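Local coordinates for glycogen synthase (Cyanobacterium sp. CLg1, PDB 6GNF), which belongs to the bacterial glycogen and starch synthase family of two-domain GT-B proteins and here holds adenosine-5'-diphosphate and a glycan, at residues P63-Y68 with H107-K112; P373-L378 with A494-M499. One frame throughout, in Å; residues are numbered along the deposited sequence.

The two contacts lie in different halves of a GT-B fold. Interaction 1 belongs to the N-terminal domain, where the loop after strand 57-63 meets the short helix 107-110. Interaction 2 belongs to the C-terminal domain and joins helix 372-375 to helix 485-503. They lie on opposite sides of the chain's centre. Their centres are about 45 Å apart, and their nearest atoms are about 33 Å apart, so they do not touch. The side chain of Phe65 in interaction 1 is about 10 Å from a bound alpha-D-glucopyranose, near the glycan without touching it. Interaction 2 is a buried, apolar contact centred about 28 Å from the centre of the chain.

Interaction 1. Residues P63-Y68 with H107-K112; sequences PRFDQY and HVYLSK. With SO4 (sulfate ion), chain G.
Pro63 and Tyr109 form a CH-pi contact in the N-terminal Rossmann-like domain, where the loop leaving strand 57-63 meets helix 107-110. Pro63 CB lies 3.8 Å from the centroid of the Tyr109 ring and 14° off its normal. Val108 CG2 covers part of the opposite face. The same proline carbon also sits over one face of the Phe65 ring, so it touches two aromatic groups. Phe65 turns its edge to the backbone carbonyl of Tyr109, with CD1 of Phe65 3.5 Å from Tyr109 O. This is the tight, buried part. The Tyr109 hydroxyl is hydrogen-bonded to the backbone oxygen of Arg135 on helix 132-144.

Leu110, partly exposed, packs on the backbone of the loop. Its CD1 lies 3.6 Å from Phe65 O and also meets Asp66 CA. The Gln67 side chain crosses Leu110 at about a right angle, with Gln67 CG 4.0 Å from Leu110 CD1. No hydrogen bond links the two segments.

The looser side is at Gln67, which is exposed. Next to it the buried Arg64 binds a sulfate ion, probably from the crystallisation liquor. Arg64 reaches it on an extended chain, with CG anti to the backbone N (chi1 -173°). Asp105 forms a salt bridge with the guanidinium, and Phe92 makes a cation-pi contact with it. Arg90 also binds the sulfate. Gln67 NE2 adds a weak hydrogen bond to sulfate O2 at 2.9 Å. Arg64 NH2 donates to sulfate O4 at 3.2 Å. Arg64 NH1 gives an almost straight bond to sulfate O2, 3.1 Å long at 175°, with O2 in the guanidinium plane.

Interaction 2. Residues P373-L378 with A494-M499; sequences PKLKQL and AMIVGM
The beta-alpha-beta crossover from strand 352-356 to strand 381-385, in the C-terminal Rossmann-like domain, packs here on helix 485-503 through Leu375, Leu378, Ile496 and Met499. The contact is apolar, with no hydrogen bond between the segments. The backbones stay well apart, with the CA atoms of Leu375 and Ile496 7.9 Å from each other, so side chains fill the gap.

The Met499 methyl group meets both leucines. Its CE lies 3.7 Å from Leu375 CD2 and 4.1 Å from Leu378 CD1. The thioether chain bends at its last torsion (chi3 73°), and it crosses each leucine side chain at about a right angle. Leu375 CD2 also lies 4.0 Å from Met499 SD, so one methyl touches both the sulfur and its terminal carbon.

Ile496 points toward the crossover and uses its two branches differently. Its longer branch lies beside the carbons of Lys374 and Leu375: Ile496 CD1 is 3.8 Å from Lys374 CB, and Ile496 CG1 is 4.1 Å from Leu375 CD2. Its CG2 branch makes a looser approach to Leu378 CD1 at 4.4 Å.

Lys374 is exposed, and its NZ forms a salt bridge with Asp493, three residues before Ile496. Leu378 also touches Lys500 and Leu503 of helix 485-503. Met495 packs on helix 365-370. Segment 373-378 leads into strand 381-385, which lies between strands 352-356 and 406-409 in the parallel sheet.

Interaction 1. Residues P63-Y68 with H107-K112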
# COMPACT_ATOMS: atom_id res chain seq x y z
N PRO A 63 -6.53 -14.25 -2.73
CA PRO A 63 -6.11 -15.64 -2.49
C PRO A 63 -6.30 -16.08 -1.05
O PRO A 63 -6.18 -15.27 -0.14
CB PRO A 63 -4.62 -15.62 -2.84
CG PRO A 63 -4.46 -14.44 -3.74
CD PRO A 63 -5.42 -13.42 -3.22
N ARG A 64 -6.59 -17.35 -0.85
CA ARG A 64 -6.68 -17.93 0.49
C ARG A 64 -5.28 -18.38 0.93
O ARG A 64 -4.90 -19.53 0.76
CB ARG A 64 -7.67 -19.09 0.51
CG ARG A 64 -7.97 -19.66 1.88
CD ARG A 64 -9.00 -20.77 1.75
NE ARG A 64 -9.34 -21.38 3.02
CZ ARG A 64 -9.09 -22.63 3.38
NH1 ARG A 64 -8.48 -23.49 2.58
NH2 ARG A 64 -9.48 -23.03 4.58
N PHE A 65 -4.52 -17.45 1.50
CA PHE A 65 -3.15 -17.72 1.93
C PHE A 65 -3.10 -18.51 3.22
O PHE A 65 -2.13 -19.21 3.47
CB PHE A 65 -2.36 -16.42 2.09
CG PHE A 65 -2.07 -15.73 0.79
CD1 PHE A 65 -1.31 -16.36 -0.19
CD2 PHE A 65 -2.53 -14.44 0.55
CE1 PHE A 65 -1.03 -15.72 -1.39
CE2 PHE A 65 -2.25 -13.80 -0.64
CZ PHE A 65 -1.50 -14.44 -1.61
N ASP A 66 -4.15 -18.38 4.03
CA ASP A 66 -4.29 -19.14 5.27
C ASP A 66 -5.70 -19.67 5.43
O ASP A 66 -6.61 -19.27 4.71
CB ASP A 66 -3.93 -18.27 6.47
CG ASP A 66 -2.44 -17.97 6.55
OD1 ASP A 66 -1.75 -18.78 7.20
OD2 ASP A 66 -1.97 -16.98 5.94
N GLN A 67 -5.87 -20.59 6.37
CA GLN A 67 -7.18 -21.15 6.64
C GLN A 67 -7.95 -20.24 7.58
O GLN A 67 -8.06 -20.53 8.76
CB GLN A 67 -7.01 -22.55 7.24
CG GLN A 67 -6.28 -23.49 6.30
CD GLN A 67 -6.27 -24.91 6.80
OE1 GLN A 67 -5.82 -25.19 7.90
NE2 GLN A 67 -6.76 -25.84 5.97
N TYR A 68 -8.51 -19.16 7.03
CA TYR A 68 -9.17 -18.14 7.85
C TYR A 68 -10.36 -18.73 8.57
O TYR A 68 -11.19 -19.38 7.95
CB TYR A 68 -9.61 -16.96 6.99
CG TYR A 68 -8.50 -16.42 6.11
CD1 TYR A 68 -7.29 -16.02 6.66
CD2 TYR A 68 -8.66 -16.31 4.73
CE1 TYR A 68 -6.27 -15.52 5.86
CE2 TYR A 68 -7.65 -15.82 3.93
CZ TYR A 68 -6.45 -15.43 4.50
OH TYR A 68 -5.45 -14.94 3.68
N HIS A 107 -3.65 -25.08 -3.86
CA HIS A 107 -2.40 -25.52 -3.25
C HIS A 107 -1.28 -24.46 -3.35
O HIS A 107 -0.54 -24.27 -2.41
CB HIS A 107 -2.01 -26.90 -3.83
CG HIS A 107 -0.58 -27.29 -3.63
ND1 HIS A 107 -0.15 -27.95 -2.50
CD2 HIS A 107 0.50 -27.20 -4.44
CE1 HIS A 107 1.14 -28.21 -2.60
NE2 HIS A 107 1.56 -27.75 -3.77
N VAL A 108 -1.21 -23.72 -4.46
CA VAL A 108 -0.12 -22.77 -4.67
C VAL A 108 -0.26 -21.51 -3.84
O VAL A 108 0.69 -20.74 -3.78
CB VAL A 108 0.04 -22.36 -6.17
CG1 VAL A 108 0.17 -23.58 -7.05
CG2 VAL A 108 -1.12 -21.49 -6.64
N TYR A 109 -1.44 -21.27 -3.26
CA TYR A 109 -1.61 -20.14 -2.35
C TYR A 109 -1.42 -20.56 -0.90
O TYR A 109 -0.75 -19.86 -0.15
CB TYR A 109 -2.99 -19.51 -2.49
CG TYR A 109 -3.32 -18.98 -3.86
CD1 TYR A 109 -2.44 -18.16 -4.55
CD2 TYR A 109 -4.54 -19.28 -4.45
CE1 TYR A 109 -2.75 -17.68 -5.80
CE2 TYR A 109 -4.86 -18.80 -5.71
CZ TYR A 109 -3.96 -17.99 -6.38
OH TYR A 109 -4.27 -17.52 -7.62
N LEU A 110 -2.00 -21.69 -0.51
CA LEU A 110 -2.05 -22.07 0.89
C LEU A 110 -0.72 -22.62 1.38
O LEU A 110 -0.21 -22.19 2.42
CB LEU A 110 -3.14 -23.12 1.11
CG LEU A 110 -3.50 -23.43 2.56
CD1 LEU A 110 -4.13 -22.23 3.23
CD2 LEU A 110 -4.45 -24.62 2.62
N SER A 111 -0.18 -23.56 0.63
CA SER A 111 0.95 -24.38 1.07
C SER A 111 2.34 -23.81 0.73
O SER A 111 3.34 -24.55 0.78
CB SER A 111 0.80 -25.79 0.50
OG SER A 111 0.85 -25.75 -0.92
N LYS A 112 2.43 -22.52 0.41
CA LYS A 112 3.73 -21.86 0.20
C LYS A 112 4.56 -21.83 1.50
O LYS A 112 5.77 -22.07 1.49
CB LYS A 112 3.56 -20.44 -0.35
CG LYS A 112 3.12 -20.40 -1.81
CD LYS A 112 4.18 -20.98 -2.73
CE LYS A 112 3.90 -20.66 -4.19
NZ LYS A 112 5.00 -21.13 -5.08
S SO4 G . -9.23 -27.11 4.04
O1 SO4 G . -10.08 -27.80 3.04
O2 SO4 G . -8.08 -26.42 3.41
O3 SO4 G . -8.71 -28.13 4.97
O4 SO4 G . -10.05 -26.13 4.79

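Interaction 2. Residues P373-L378 with A494-M499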
# COMPACT_ATOMS: atom_id res chain seq x y z
N PRO A 373 24.86 11.32 12.86
CA PRO A 373 25.93 12.23 13.28
C PRO A 373 25.48 13.70 13.35
O PRO A 373 25.88 14.42 14.26
CB PRO A 373 27.01 12.04 12.21
CG PRO A 373 26.75 10.68 11.65
CD PRO A 373 25.26 10.52 11.69
N LYS A 374 24.64 14.12 12.41
CA LYS A 374 24.13 15.49 12.39
C LYS A 374 22.95 15.72 13.33
O LYS A 374 22.63 16.86 13.65
CB LYS A 374 23.71 15.88 10.97
CG LYS A 374 24.86 16.03 9.98
CD LYS A 374 24.53 17.07 8.92
CE LYS A 374 25.58 17.13 7.83
NZ LYS A 374 25.33 16.09 6.79
N LEU A 375 22.27 14.65 13.71
CA LEU A 375 21.03 14.78 14.49
C LEU A 375 21.24 15.21 15.94
O LEU A 375 20.39 15.88 16.54
CB LEU A 375 20.22 13.48 14.45
CG LEU A 375 19.52 13.16 13.13
CD1 LEU A 375 18.82 11.81 13.23
CD2 LEU A 375 18.53 14.25 12.74
N LYS A 376 22.38 14.83 16.53
CA LYS A 376 22.63 15.14 17.93
C LYS A 376 22.53 16.64 18.20
O LYS A 376 22.11 17.06 19.27
CB LYS A 376 23.99 14.61 18.38
CG LYS A 376 24.09 14.50 19.89
CD LYS A 376 25.34 13.78 20.36
CE LYS A 376 25.24 13.44 21.84
NZ LYS A 376 26.56 13.22 22.48
N GLN A 377 22.91 17.44 17.20
CA GLN A 377 22.84 18.90 17.28
C GLN A 377 21.42 19.43 17.52
O GLN A 377 21.25 20.51 18.08
CB GLN A 377 23.41 19.52 15.99
CG GLN A 377 24.90 19.26 15.75
CD GLN A 377 25.82 19.86 16.82
OE1 GLN A 377 25.36 20.51 17.76
NE2 GLN A 377 27.12 19.65 16.66
N LEU A 378 20.41 18.68 17.09
CA LEU A 378 19.02 19.14 17.15
C LEU A 378 18.35 19.01 18.52
O LEU A 378 17.28 19.57 18.72
CB LEU A 378 18.17 18.40 16.12
CG LEU A 378 18.65 18.43 14.66
CD1 LEU A 378 17.59 17.79 13.78
CD2 LEU A 378 18.95 19.84 14.19
N ALA A 494 18.34 17.31 3.31
CA ALA A 494 16.97 17.63 2.92
C ALA A 494 15.95 17.29 4.02
O ALA A 494 15.00 18.04 4.25
CB ALA A 494 16.62 16.91 1.63
N MET A 495 16.17 16.17 4.70
CA MET A 495 15.30 15.75 5.80
C MET A 495 15.42 16.73 6.96
O MET A 495 14.43 17.18 7.51
CB MET A 495 15.67 14.34 6.27
CG MET A 495 14.83 13.81 7.43
SD MET A 495 15.33 12.16 7.96
CE MET A 495 16.88 12.53 8.78
N ILE A 496 16.65 17.06 7.32
CA ILE A 496 16.93 17.92 8.47
C ILE A 496 16.35 19.33 8.31
O ILE A 496 15.94 19.95 9.29
CB ILE A 496 18.44 17.96 8.78
CG1 ILE A 496 18.87 16.59 9.33
CG2 ILE A 496 18.78 19.06 9.77
CD1 ILE A 496 20.36 16.34 9.27
N VAL A 497 16.33 19.84 7.08
CA VAL A 497 15.66 21.12 6.81
C VAL A 497 14.21 21.08 7.29
O VAL A 497 13.75 22.02 7.95
CB VAL A 497 15.74 21.49 5.31
CG1 VAL A 497 14.74 22.59 4.95
CG2 VAL A 497 17.15 21.94 4.95
N GLY A 498 13.51 20.00 6.97
CA GLY A 498 12.13 19.83 7.42
C GLY A 498 12.01 19.71 8.92
O GLY A 498 11.13 20.32 9.53
N MET A 499 12.91 18.94 9.53
CA MET A 499 12.88 18.75 10.98
C MET A 499 13.12 20.06 11.72
O MET A 499 12.46 20.34 12.72
CB MET A 499 13.92 17.70 11.40
CG MET A 499 13.62 16.30 10.89
SD MET A 499 14.98 15.15 11.11
CE MET A 499 14.90 14.88 12.88